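Abietadiene synthase, chloroplastic (Abies grandis, PDB 3S9V) is a large, mainly helical plant enzyme of the terpene synthase family, with an N-terminal terpene synthase domain and a metal-binding domain. Local coordinates at residues D539-H544 / A612-A617; K551-S556 / V577-T582; Q603-V608 / I664-R669; A617-A622 / F628-E633; E633-S638 / T677-N682. All coordinates share one frame; numbering follows the deposited sequence.

Contact 1: D539-H544 / A612-A617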
# COMPACT_ATOMS: atom_id res chain seq x y z
N ASP A 539 -22.36 27.93 10.84
CA ASP A 539 -23.39 28.63 10.08
C ASP A 539 -24.00 29.74 10.93
O ASP A 539 -24.29 30.83 10.44
CB ASP A 539 -24.49 27.66 9.62
CG ASP A 539 -24.00 26.62 8.63
OD1 ASP A 539 -23.12 26.94 7.79
OD2 ASP A 539 -24.51 25.47 8.66
N LEU A 540 -24.20 29.45 12.21
CA LEU A 540 -24.77 30.43 13.13
C LEU A 540 -23.91 31.69 13.18
O LEU A 540 -24.40 32.79 12.94
CB LEU A 540 -24.90 29.83 14.53
CG LEU A 540 -25.71 30.70 15.50
CD1 LEU A 540 -27.16 30.75 15.01
CD2 LEU A 540 -25.63 30.13 16.91
N TYR A 541 -22.63 31.53 13.50
CA TYR A 541 -21.72 32.67 13.59
C TYR A 541 -21.47 33.33 12.24
O TYR A 541 -21.06 34.48 12.18
CB TYR A 541 -20.37 32.26 14.19
CG TYR A 541 -20.40 32.14 15.70
CD1 TYR A 541 -21.18 31.18 16.33
CD2 TYR A 541 -19.68 33.03 16.49
CE1 TYR A 541 -21.25 31.11 17.72
CE2 TYR A 541 -19.75 32.97 17.89
CZ TYR A 541 -20.54 32.01 18.49
OH TYR A 541 -20.65 31.97 19.86
N ASP A 542 -21.71 32.60 11.16
CA ASP A 542 -21.49 33.16 9.83
C ASP A 542 -22.81 33.59 9.19
O ASP A 542 -22.86 33.97 8.03
CB ASP A 542 -20.78 32.14 8.93
CG ASP A 542 -20.46 32.69 7.56
OD1 ASP A 542 -19.86 33.79 7.48
OD2 ASP A 542 -20.79 32.04 6.55
N ALA A 543 -23.89 33.52 9.98
CA ALA A 543 -25.22 33.88 9.50
C ALA A 543 -25.32 35.38 9.24
O ALA A 543 -26.37 35.87 8.81
CB ALA A 543 -26.28 33.44 10.50
N HIS A 544 -24.23 36.10 9.51
CA HIS A 544 -24.19 37.54 9.30
C HIS A 544 -25.28 38.27 10.09
O HIS A 544 -25.69 39.38 9.72
CB HIS A 544 -24.30 37.86 7.81
CG HIS A 544 -23.10 37.47 7.01
ND1 HIS A 544 -23.12 37.32 5.64
CD2 HIS A 544 -21.82 37.21 7.40
CE1 HIS A 544 -21.92 36.99 5.22
NE2 HIS A 544 -21.11 36.91 6.26
N ALA A 612 -12.61 31.93 17.81
CA ALA A 612 -12.15 31.94 16.42
C ALA A 612 -13.32 32.32 15.49
O ALA A 612 -13.14 33.08 14.54
CB ALA A 612 -11.58 30.57 16.04
N TYR A 613 -14.51 31.78 15.75
CA TYR A 613 -15.68 32.11 14.93
C TYR A 613 -15.99 33.59 15.08
O TYR A 613 -16.35 34.26 14.12
CB TYR A 613 -16.92 31.32 15.38
CG TYR A 613 -16.91 29.85 15.07
CD1 TYR A 613 -16.33 29.36 13.89
CD2 TYR A 613 -17.51 28.94 15.94
CE1 TYR A 613 -16.36 28.00 13.59
CE2 TYR A 613 -17.55 27.57 15.64
CZ TYR A 613 -16.98 27.11 14.47
OH TYR A 613 -17.02 25.77 14.17
N THR A 614 -15.85 34.09 16.30
CA THR A 614 -16.12 35.49 16.59
C THR A 614 -15.19 36.45 15.83
O THR A 614 -15.64 37.50 15.38
CB THR A 614 -16.01 35.76 18.10
OG1 THR A 614 -17.01 35.01 18.79
CG2 THR A 614 -16.20 37.24 18.40
N LYS A 615 -13.92 36.09 15.70
CA LYS A 615 -12.99 36.96 14.99
C LYS A 615 -13.37 37.04 13.51
O LYS A 615 -13.29 38.10 12.91
CB LYS A 615 -11.54 36.48 15.15
CG LYS A 615 -10.51 37.53 14.74
CD LYS A 615 -9.08 37.02 14.84
CE LYS A 615 -8.65 36.73 16.27
NZ LYS A 615 -8.46 37.97 17.08
N GLU A 616 -13.77 35.91 12.92
CA GLU A 616 -14.16 35.91 11.51
C GLU A 616 -15.42 36.75 11.31
O GLU A 616 -15.54 37.49 10.33
CB GLU A 616 -14.43 34.49 10.99
CG GLU A 616 -13.25 33.54 11.10
CD GLU A 616 -13.37 32.35 10.15
OE1 GLU A 616 -14.51 31.87 9.92
OE2 GLU A 616 -12.32 31.89 9.64
N ALA A 617 -16.37 36.61 12.23
CA ALA A 617 -17.63 37.35 12.15
C ALA A 617 -17.39 38.86 12.22
O ALA A 617 -18.02 39.63 11.49
CB ALA A 617 -18.56 36.91 13.27
O HOH W 1 -18.05 33.90 11.39

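Contact 2: K551-S556 / V577-T582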
# COMPACT_ATOMS: atom_id res chain seq x y z
N LYS A 551 -22.72 37.06 20.93
CA LYS A 551 -22.09 37.22 22.23
C LYS A 551 -22.88 36.52 23.34
O LYS A 551 -22.30 36.11 24.35
CB LYS A 551 -21.94 38.70 22.56
CG LYS A 551 -21.13 38.93 23.82
CD LYS A 551 -21.15 40.38 24.26
CE LYS A 551 -20.50 40.50 25.63
NZ LYS A 551 -21.13 39.58 26.61
N LEU A 552 -24.19 36.38 23.16
CA LEU A 552 -25.00 35.70 24.16
C LEU A 552 -24.65 34.22 24.14
O LEU A 552 -24.56 33.58 25.19
CB LEU A 552 -26.49 35.87 23.86
CG LEU A 552 -27.06 37.29 23.82
CD1 LEU A 552 -28.50 37.22 23.32
CD2 LEU A 552 -27.00 37.93 25.20
N PHE A 553 -24.44 33.67 22.95
CA PHE A 553 -24.09 32.26 22.82
C PHE A 553 -22.72 32.03 23.47
O PHE A 553 -22.56 31.13 24.31
CB PHE A 553 -24.06 31.85 21.35
CG PHE A 553 -24.12 30.35 21.13
CD1 PHE A 553 -22.98 29.55 21.30
CD2 PHE A 553 -25.32 29.73 20.78
CE1 PHE A 553 -23.04 28.17 21.12
CE2 PHE A 553 -25.39 28.34 20.60
CZ PHE A 553 -24.25 27.57 20.77
N THR A 554 -21.74 32.84 23.10
CA THR A 554 -20.40 32.71 23.65
C THR A 554 -20.42 32.83 25.18
O THR A 554 -19.76 32.05 25.88
CB THR A 554 -19.46 33.80 23.07
OG1 THR A 554 -19.46 33.70 21.64
CG2 THR A 554 -18.04 33.60 23.57
N GLU A 555 -21.19 33.79 25.68
CA GLU A 555 -21.31 34.01 27.12
C GLU A 555 -22.02 32.85 27.81
O GLU A 555 -21.67 32.47 28.94
CB GLU A 555 -22.08 35.31 27.39
CG GLU A 555 -22.35 35.57 28.87
CD GLU A 555 -21.13 36.07 29.62
OE1 GLU A 555 -20.08 35.40 29.58
OE2 GLU A 555 -21.22 37.15 30.25
N SER A 556 -23.01 32.29 27.14
CA SER A 556 -23.76 31.17 27.70
C SER A 556 -22.82 30.00 27.92
O SER A 556 -22.86 29.34 28.96
CB SER A 556 -24.89 30.73 26.75
OG SER A 556 -25.87 31.75 26.58
N VAL A 577 -29.81 25.35 23.44
CA VAL A 577 -30.41 24.34 24.31
C VAL A 577 -29.91 22.97 23.88
O VAL A 577 -29.49 22.16 24.71
CB VAL A 577 -31.96 24.38 24.26
CG1 VAL A 577 -32.55 23.23 25.06
CG2 VAL A 577 -32.47 25.70 24.85
N GLY A 578 -29.94 22.73 22.57
CA GLY A 578 -29.46 21.46 22.04
C GLY A 578 -27.98 21.29 22.35
O GLY A 578 -27.56 20.22 22.80
N PHE A 579 -27.20 22.34 22.14
CA PHE A 579 -25.77 22.32 22.41
C PHE A 579 -25.53 21.93 23.87
O PHE A 579 -24.75 21.03 24.16
CB PHE A 579 -25.17 23.71 22.12
CG PHE A 579 -23.68 23.80 22.38
CD1 PHE A 579 -22.77 23.32 21.45
CD2 PHE A 579 -23.20 24.41 23.54
CE1 PHE A 579 -21.39 23.44 21.67
CE2 PHE A 579 -21.82 24.53 23.77
CZ PHE A 579 -20.92 24.04 22.83
N TYR A 580 -26.21 22.63 24.77
CA TYR A 580 -26.11 22.41 26.22
C TYR A 580 -26.54 21.00 26.63
O TYR A 580 -25.86 20.34 27.43
CB TYR A 580 -26.98 23.47 26.93
CG TYR A 580 -27.10 23.37 28.44
CD1 TYR A 580 -28.24 22.82 29.03
CD2 TYR A 580 -26.12 23.90 29.27
CE1 TYR A 580 -28.41 22.81 30.43
CE2 TYR A 580 -26.28 23.91 30.66
CZ TYR A 580 -27.42 23.36 31.23
OH TYR A 580 -27.57 23.38 32.60
N ASN A 581 -27.66 20.52 26.10
CA ASN A 581 -28.12 19.18 26.45
C ASN A 581 -27.15 18.11 25.94
O ASN A 581 -26.84 17.15 26.64
CB ASN A 581 -29.52 18.92 25.89
CG ASN A 581 -30.57 19.82 26.52
OD1 ASN A 581 -30.42 20.26 27.66
ND2 ASN A 581 -31.65 20.08 25.79
N THR A 582 -26.68 18.28 24.71
CA THR A 582 -25.76 17.33 24.13
C THR A 582 -24.46 17.26 24.92
O THR A 582 -24.01 16.17 25.28
CB THR A 582 -25.44 17.68 22.67
OG1 THR A 582 -26.60 17.46 21.86
CG2 THR A 582 -24.30 16.81 22.16

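Contact 3: Q603-V608 / I664-R669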
# COMPACT_ATOMS: atom_id res chain seq x y z
N GLN A 603 -15.45 23.07 28.03
CA GLN A 603 -15.77 24.50 27.91
C GLN A 603 -14.61 25.28 27.32
O GLN A 603 -14.81 26.17 26.51
CB GLN A 603 -16.12 25.09 29.28
CG GLN A 603 -17.33 24.49 29.96
CD GLN A 603 -17.61 25.13 31.32
OE1 GLN A 603 -18.24 24.52 32.18
NE2 GLN A 603 -17.14 26.36 31.50
N ASN A 604 -13.39 24.94 27.73
CA ASN A 604 -12.21 25.61 27.23
C ASN A 604 -12.01 25.27 25.75
O ASN A 604 -11.65 26.14 24.95
CB ASN A 604 -10.99 25.20 28.05
CG ASN A 604 -9.78 26.05 27.75
OD1 ASN A 604 -8.75 25.56 27.28
ND2 ASN A 604 -9.88 27.35 28.02
N VAL A 605 -12.24 24.01 25.38
CA VAL A 605 -12.09 23.62 23.99
C VAL A 605 -12.99 24.52 23.15
O VAL A 605 -12.55 25.11 22.17
CB VAL A 605 -12.50 22.15 23.74
CG1 VAL A 605 -12.56 21.86 22.23
CG2 VAL A 605 -11.51 21.22 24.42
N TRP A 606 -14.26 24.62 23.57
CA TRP A 606 -15.24 25.45 22.87
C TRP A 606 -14.96 26.95 22.98
O TRP A 606 -15.24 27.72 22.05
CB TRP A 606 -16.66 25.13 23.35
CG TRP A 606 -17.24 23.90 22.70
CD1 TRP A 606 -17.45 22.69 23.28
CD2 TRP A 606 -17.60 23.76 21.32
NE1 TRP A 606 -17.91 21.79 22.35
CE2 TRP A 606 -18.01 22.42 21.14
CE3 TRP A 606 -17.61 24.63 20.22
CZ2 TRP A 606 -18.42 21.92 19.89
CZ3 TRP A 606 -18.02 24.14 18.98
CH2 TRP A 606 -18.42 22.79 18.82
N LYS A 607 -14.41 27.38 24.12
CA LYS A 607 -14.09 28.79 24.33
C LYS A 607 -13.23 29.29 23.17
O LYS A 607 -13.54 30.29 22.55
CB LYS A 607 -13.34 28.97 25.65
CG LYS A 607 -12.73 30.36 25.85
CD LYS A 607 -11.89 30.41 27.12
CE LYS A 607 -11.12 31.73 27.24
NZ LYS A 607 -12.03 32.91 27.25
N VAL A 608 -12.14 28.57 22.89
CA VAL A 608 -11.23 28.97 21.82
C VAL A 608 -11.88 28.87 20.44
O VAL A 608 -11.62 29.70 19.56
CB VAL A 608 -9.94 28.11 21.85
CG1 VAL A 608 -9.02 28.47 20.69
CG2 VAL A 608 -9.22 28.34 23.19
N ILE A 664 -1.21 16.68 21.82
CA ILE A 664 -2.22 16.85 20.78
C ILE A 664 -3.13 18.04 21.02
O ILE A 664 -4.14 18.21 20.32
CB ILE A 664 -3.11 15.60 20.66
CG1 ILE A 664 -3.89 15.38 21.97
CG2 ILE A 664 -2.26 14.38 20.32
CD1 ILE A 664 -5.01 14.36 21.87
N ASP A 665 -2.80 18.87 22.01
CA ASP A 665 -3.62 20.03 22.32
C ASP A 665 -3.39 21.18 21.35
O ASP A 665 -2.61 21.06 20.40
CB ASP A 665 -3.40 20.50 23.77
CG ASP A 665 -1.99 21.03 24.02
OD1 ASP A 665 -1.39 21.60 23.08
OD2 ASP A 665 -1.50 20.90 25.16
N ARG A 666 -4.06 22.30 21.59
CA ARG A 666 -3.95 23.45 20.71
C ARG A 666 -2.55 24.06 20.63
O ARG A 666 -2.24 24.78 19.67
CB ARG A 666 -4.98 24.49 21.12
CG ARG A 666 -6.42 23.97 21.02
CD ARG A 666 -7.39 25.12 21.06
NE ARG A 666 -8.81 24.75 21.05
CZ ARG A 666 -9.49 24.34 19.98
NH1 ARG A 666 -10.79 24.05 20.10
NH2 ARG A 666 -8.89 24.19 18.81
N GLU A 667 -1.70 23.75 21.60
CA GLU A 667 -0.33 24.26 21.62
C GLU A 667 0.65 23.35 20.88
O GLU A 667 1.79 23.74 20.65
CB GLU A 667 0.15 24.43 23.07
CG GLU A 667 -0.19 25.78 23.70
CD GLU A 667 -1.67 26.13 23.62
OE1 GLU A 667 -2.49 25.35 24.15
OE2 GLU A 667 -2.00 27.19 23.03
N SER A 668 0.21 22.15 20.49
CA SER A 668 1.10 21.24 19.77
C SER A 668 1.19 21.52 18.27
O SER A 668 0.21 21.91 17.64
CB SER A 668 0.66 19.78 19.99
OG SER A 668 -0.53 19.48 19.27
N ARG A 669 2.37 21.30 17.71
CA ARG A 669 2.59 21.51 16.29
C ARG A 669 1.73 20.52 15.50
O ARG A 669 1.22 20.85 14.43
CB ARG A 669 4.07 21.28 15.96
CG ARG A 669 4.44 21.37 14.49
CD ARG A 669 4.26 22.79 13.95
NE ARG A 669 4.75 22.91 12.57
CZ ARG A 669 4.54 23.97 11.80
NH1 ARG A 669 3.85 25.01 12.25
NH2 ARG A 669 5.00 23.99 10.55
O HOH W 2 -9.05 25.07 23.70

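Contact 4: A617-A622 / F628-E633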
# COMPACT_ATOMS: atom_id res chain seq x y z
N ALA A 617 -16.37 36.61 12.23
CA ALA A 617 -17.63 37.35 12.15
C ALA A 617 -17.39 38.86 12.22
O ALA A 617 -18.02 39.63 11.49
CB ALA A 617 -18.56 36.91 13.27
N GLU A 618 -16.50 39.28 13.12
CA GLU A 618 -16.21 40.70 13.27
C GLU A 618 -15.52 41.23 12.02
O GLU A 618 -15.81 42.33 11.56
CB GLU A 618 -15.35 40.94 14.51
CG GLU A 618 -16.05 40.49 15.79
CD GLU A 618 -15.17 40.57 17.02
OE1 GLU A 618 -13.96 40.26 16.92
OE2 GLU A 618 -15.70 40.93 18.10
N TRP A 619 -14.61 40.43 11.47
CA TRP A 619 -13.90 40.82 10.26
C TRP A 619 -14.91 40.91 9.12
O TRP A 619 -14.82 41.78 8.26
CB TRP A 619 -12.85 39.78 9.87
CG TRP A 619 -11.61 39.77 10.70
CD1 TRP A 619 -11.13 40.77 11.49
CD2 TRP A 619 -10.64 38.72 10.75
NE1 TRP A 619 -9.92 40.41 12.04
CE2 TRP A 619 -9.60 39.15 11.60
CE3 TRP A 619 -10.55 37.45 10.16
CZ2 TRP A 619 -8.48 38.36 11.87
CZ3 TRP A 619 -9.44 36.66 10.44
CH2 TRP A 619 -8.42 37.12 11.28
N SER A 620 -15.87 39.98 9.13
CA SER A 620 -16.89 39.92 8.10
C SER A 620 -17.79 41.15 8.09
O SER A 620 -17.93 41.82 7.07
CB SER A 620 -17.74 38.65 8.28
OG SER A 620 -18.55 38.41 7.15
N GLU A 621 -18.40 41.45 9.24
CA GLU A 621 -19.28 42.61 9.33
C GLU A 621 -18.53 43.90 9.01
O GLU A 621 -19.11 44.84 8.47
CB GLU A 621 -19.92 42.68 10.73
CG GLU A 621 -19.21 43.55 11.74
CD GLU A 621 -19.45 45.03 11.51
OE1 GLU A 621 -20.63 45.44 11.44
OE2 GLU A 621 -18.47 45.79 11.41
N ALA A 622 -17.24 43.95 9.34
CA ALA A 622 -16.44 45.13 9.05
C ALA A 622 -15.78 44.99 7.69
O ALA A 622 -15.05 45.87 7.24
CB ALA A 622 -15.37 45.32 10.13
N PHE A 628 -2.21 37.35 5.28
CA PHE A 628 -2.24 35.90 5.23
C PHE A 628 -1.96 35.28 6.61
O PHE A 628 -2.78 34.53 7.14
CB PHE A 628 -1.22 35.37 4.22
CG PHE A 628 -1.25 33.88 4.04
CD1 PHE A 628 -2.31 33.27 3.37
CD2 PHE A 628 -0.24 33.08 4.56
CE1 PHE A 628 -2.36 31.89 3.22
CE2 PHE A 628 -0.28 31.70 4.41
CZ PHE A 628 -1.34 31.10 3.74
N ASN A 629 -0.80 35.60 7.18
CA ASN A 629 -0.41 35.08 8.49
C ASN A 629 -1.47 35.26 9.56
O ASN A 629 -1.77 34.33 10.30
CB ASN A 629 0.88 35.74 8.96
CG ASN A 629 2.10 35.13 8.31
OD1 ASN A 629 2.18 35.02 7.09
ND2 ASN A 629 3.07 34.73 9.14
N GLU A 630 -2.04 36.46 9.65
CA GLU A 630 -3.06 36.69 10.66
C GLU A 630 -4.30 35.88 10.37
O GLU A 630 -4.88 35.29 11.28
CB GLU A 630 -3.43 38.17 10.75
CG GLU A 630 -4.55 38.44 11.75
CD GLU A 630 -4.73 39.92 12.07
OE1 GLU A 630 -4.95 40.71 11.13
OE2 GLU A 630 -4.66 40.29 13.26
N TYR A 631 -4.70 35.82 9.11
CA TYR A 631 -5.89 35.06 8.73
C TYR A 631 -5.70 33.58 9.03
O TYR A 631 -6.48 32.98 9.77
CB TYR A 631 -6.21 35.24 7.24
CG TYR A 631 -7.30 34.30 6.76
CD1 TYR A 631 -6.99 33.12 6.10
CD2 TYR A 631 -8.65 34.59 6.99
CE1 TYR A 631 -7.99 32.24 5.69
CE2 TYR A 631 -9.66 33.72 6.59
CZ TYR A 631 -9.32 32.54 5.93
OH TYR A 631 -10.30 31.68 5.52
N ILE A 632 -4.65 33.00 8.45
CA ILE A 632 -4.37 31.59 8.65
C ILE A 632 -4.29 31.18 10.12
O ILE A 632 -4.78 30.11 10.47
CB ILE A 632 -3.07 31.17 7.92
CG1 ILE A 632 -3.44 30.61 6.55
CG2 ILE A 632 -2.33 30.10 8.70
CD1 ILE A 632 -4.41 29.43 6.63
N GLU A 633 -3.70 32.00 10.98
CA GLU A 633 -3.63 31.65 12.39
C GLU A 633 -5.02 31.44 13.01
O GLU A 633 -5.23 30.48 13.74
CB GLU A 633 -2.86 32.70 13.18
CG GLU A 633 -1.35 32.68 12.91
CD GLU A 633 -0.74 31.28 13.03
OE1 GLU A 633 -0.96 30.61 14.06
OE2 GLU A 633 -0.03 30.86 12.09

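Contact 5: E633-S638 / T677-N682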
# COMPACT_ATOMS: atom_id res chain seq x y z
N GLU A 633 -3.70 32.00 10.98
CA GLU A 633 -3.63 31.65 12.39
C GLU A 633 -5.02 31.44 13.01
O GLU A 633 -5.23 30.48 13.74
CB GLU A 633 -2.86 32.70 13.18
CG GLU A 633 -1.35 32.68 12.91
CD GLU A 633 -0.74 31.28 13.03
OE1 GLU A 633 -0.96 30.61 14.06
OE2 GLU A 633 -0.03 30.86 12.09
N ASN A 634 -5.96 32.33 12.71
CA ASN A 634 -7.32 32.20 13.23
C ASN A 634 -8.12 31.14 12.46
O ASN A 634 -8.86 30.35 13.05
CB ASN A 634 -8.06 33.54 13.13
CG ASN A 634 -9.44 33.48 13.78
OD1 ASN A 634 -9.56 33.39 14.99
ND2 ASN A 634 -10.47 33.54 12.96
N ALA A 635 -7.96 31.13 11.14
CA ALA A 635 -8.67 30.20 10.27
C ALA A 635 -8.27 28.73 10.50
O ALA A 635 -9.07 27.82 10.28
CB ALA A 635 -8.45 30.60 8.80
N SER A 636 -7.04 28.51 10.94
CA SER A 636 -6.55 27.16 11.22
C SER A 636 -7.37 26.59 12.37
O SER A 636 -7.47 25.37 12.52
CB SER A 636 -5.07 27.17 11.62
OG SER A 636 -4.26 27.63 10.56
N VAL A 637 -7.93 27.48 13.17
CA VAL A 637 -8.75 27.09 14.31
C VAL A 637 -10.24 27.12 13.98
O VAL A 637 -10.99 26.22 14.37
CB VAL A 637 -8.48 28.01 15.53
CG1 VAL A 637 -9.44 27.68 16.64
CG2 VAL A 637 -7.04 27.84 16.01
N SER A 638 -10.67 28.14 13.24
CA SER A 638 -12.08 28.25 12.89
C SER A 638 -12.56 27.06 12.06
O SER A 638 -13.74 26.74 12.08
CB SER A 638 -12.35 29.54 12.10
OG SER A 638 -11.87 29.42 10.78
N THR A 677 -3.63 22.36 7.37
CA THR A 677 -3.91 21.67 6.11
C THR A 677 -5.41 21.60 5.79
O THR A 677 -5.80 21.72 4.62
CB THR A 677 -3.34 20.23 6.08
OG1 THR A 677 -3.96 19.44 7.10
CG2 THR A 677 -1.83 20.25 6.28
N GLY A 678 -6.23 21.42 6.81
CA GLY A 678 -7.66 21.34 6.59
C GLY A 678 -8.18 22.67 6.07
O GLY A 678 -8.93 22.73 5.09
N ARG A 679 -7.75 23.75 6.71
CA ARG A 679 -8.17 25.08 6.30
C ARG A 679 -7.79 25.40 4.86
O ARG A 679 -8.61 25.89 4.09
CB ARG A 679 -7.51 26.14 7.18
CG ARG A 679 -7.89 27.56 6.78
CD ARG A 679 -9.18 27.92 7.45
NE ARG A 679 -10.31 28.02 6.54
CZ ARG A 679 -11.58 28.05 6.93
NH1 ARG A 679 -12.54 28.15 6.03
NH2 ARG A 679 -11.89 27.97 8.22
N LEU A 680 -6.54 25.13 4.50
CA LEU A 680 -6.06 25.43 3.15
C LEU A 680 -6.73 24.63 2.03
O LEU A 680 -7.04 25.19 0.98
CB LEU A 680 -4.54 25.26 3.07
CG LEU A 680 -3.70 26.14 4.01
CD1 LEU A 680 -2.22 25.95 3.71
CD2 LEU A 680 -4.08 27.59 3.82
N VAL A 681 -6.93 23.33 2.24
CA VAL A 681 -7.55 22.54 1.19
C VAL A 681 -8.98 23.05 0.99
O VAL A 681 -9.44 23.20 -0.14
CB VAL A 681 -7.57 21.03 1.51
CG1 VAL A 681 -8.58 20.72 2.61
CG2 VAL A 681 -7.89 20.24 0.25
N ASN A 682 -9.65 23.33 2.10
CA ASN A 682 -11.01 23.83 2.10
C ASN A 682 -11.10 25.17 1.35
O ASN A 682 -12.01 25.38 0.54
CB ASN A 682 -11.49 24.00 3.55
CG ASN A 682 -12.92 24.51 3.66
OD1 ASN A 682 -13.22 25.64 3.27
ND2 ASN A 682 -13.82 23.67 4.19

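Contact 1: D539-H544 / A612-A617
Tyr613 O is gripped twice: Ala617 N, one helical turn on, donates to it at 3.0 Å, and water 1 donates to it from 3.2 Å. The same water also gives a weak bond to Tyr541 O, so the last turn of helix 521-541 is tied to helix 599-621 through water. Apart from that bridge the segments meet by van der Waals contact. Tyr541 lays its ring across the CB of Tyr613, with CD2 3.4 Å from that carbon. Its CG is set beside the backbone N and anti to the carbonyl carbon (chi1 -79°), which carries the ring over to the other helix. The rings meet obliquely, planes at 41°, with Tyr613 CD2 over one face of Tyr541. Thr614 OG1 lies at the edge of that ring, 3.5 Å from CE2, while its own polar bond goes back to Leu610 O; Tyr541 OH in turn is held by Thr554. Ala617 CB rests on Tyr541 O. Asp538 to Asp542, at the C-terminal end of helix 521-541, fit the aspartate-rich DDXXD motif of class I terpene synthases. Helix 547-559 covers Tyr541 through Leu550 and Phe553 and touches Ala617 through Leu547, while helix 628-638 packs on Ala612 and Glu616.

Contact 2: K551-S556 / V577-T582
Phe553 and Phe579 carry the closest pair of CA atoms, 10.1 Å apart, between two helical segments whose backbones stay well separated, so long side chains must span the gap. Both do so with CG anti to the backbone N (chi1 -162° and 180°), which sends each ring out from its own helix. Phe553 brings its far end, CZ, over one face of the Phe579 ring, 4.1 Å from CG. The ring planes make 57°, an oblique meeting with CZ near the root of the other ring rather than its tip. This is part of an aromatic core inside the all-helical terpene synthase domain: Phe579 also meets Phe533 and Trp606 edge-to-face, and Phe553 meets Phe576 in the same manner. Each helix also ties a hydroxyl back to its own backbone. Ser556 OG donates to Leu552 O at 2.6 Å, on the opposite face of that carbonyl's plane from Ser556 N, and Thr582 OG1 reaches Gly578 O at 3.1 Å. Leu537 and Leu540 of helix 521-541 close on Phe553.

Contact 3: Q603-V608 / I664-R669
Arg666 reaches from its loop to the side of helix 599-621 and gives NH1 to Val605 O at 2.9 Å; NH1 is also hydrogen-bonded to Thr643 OG1 of helix 641-648. The N-H...O angle to Val605 is 149°, and the nitrogen sits tilted from the carbonyl plane by 33°. Val605 CG1 lies 3.5 Å from the same NH1, so backbone and side chain of one residue both meet the end of the arginine. Nearer the root of the arginine, Val608 runs alongside but points the other way: its CB is 3.6 Å from Arg666 NE, and its CG1 lies over one face of the guanidinium. NE is served separately by water 2, which accepts from it at 2.7 Å and donates to Asn604 O at 3.1 Å. Two successive carbonyls of the helix are therefore engaged, one directly and one through water. The arginine is extended from CG to NE, which lets a residue in a loop span the distance. Behind it, a type I beta turn from Asp665 to Ser668 shapes the loop. Asp665 OD1 takes Glu667 N at 2.6 Å in an Asx turn, while Ser668 OG bonds to Asp665 O and, as N-cap of helix 669-693, to Leu671 N. Val637 touches both Val608 and Arg666, so the arginine lies where helices 599-621, 628-638 and 641-648 come together.

Contact 4: A617-A622 / F628-E633
Trp619 pushes the benzo end of its indole against Glu630 and Tyr631, two neighbours in sequence that offer it very different surroundings. On the buried side, CZ3 of Trp619 comes to 4.1 Å from CD2 of Tyr631, and the two side chains pass each other at a slant. The OH of Tyr631 is hydrogen-bonded to Asp683, and its ring is packed by Arg679, both of helix 669-693. The indole gets to this position with its CG beside the backbone N and anti to the carbonyl carbon (chi1 -75°). The segments belong to two consecutive helices of the helical terpene synthase fold, 599-621 and 628-638, with CA of Trp619 and CA of Tyr631 10.0 Å apart; the short connection between the helices folds back so that Tyr624 and Pro626 also lie against Trp619. The solvent side is no farther off, but there the indole rests on an exposed chain instead of a buried ring. Glu630 turns the aliphatic part of its side chain to the indole, CG standing 3.9 Å from CZ2 of Trp619 and 4.1 Å from CH2. Its chain is extended beyond CG, and the carboxylate plane is turned 53° from that of the indole, with CD 4.1 Å from CZ2 of Trp619.

Contact 5: E633-S638 / T677-N682
Ala635 packs its methyl against the aliphatic part of Arg679, CB lying 3.7 Å from CG of the arginine. Its carbonyl faces the same side chain: Arg679 NH2 points to Ala635 O, in the plane of the guanidinium, but at 3.5 Å the bond is weak, and the oxygen is modelled too close to the arginine chain for its place to be certain. One residue on, Ser636 brings its backbone N to 4.1 Å from Arg679 CD, while its hydroxyl turns back to Ile632 O. The backbones are nearest here, with CA of Ser636 and CA of Arg679 5.6 Å apart, where the helical segments cross almost at right angles (93°) with axes 8.3 Å apart. At the end of the helix, Ser638 sets OG 2.9 Å from Arg679 NH2, at an angle too poor for a hydrogen bond. Arg679 bends at chi2 and chi3 to lie along this helix end. Asn682, Asp683 and Thr686 fit the NSE/DTE motif, the second metal-binding motif of class I terpene synthases. The sounder polar bonds thus point away from the crossing: Arg679 NE forms a salt bridge with Asp683 on its own helix, and Ser638 OG bonds to Glu616 of helix 599-621.

Contact 2 is the one whose touching residues are all buried, and it is purely aromatic; contact 1 is part core, part water-bridged, and the two are joined by Tyr541 OH and Thr554 OG1. Helix 599-621 serves contacts 3, 1 and 4 in turn along its length, and helix 628-638 serves contacts 4 and 5, so these two helices tie most of the set together. Trp606, in the helical segment of contact 3, reaches Phe579 of contact 2. Nearer the surface the chemistry turns polar or mixed: an arginine on backbone carbonyls in contact 3, an exposed glutamate chain in contact 4. Contact 5 relies on another arginine, but one that reaches from one crossing helix to the other rather than coming from a loop.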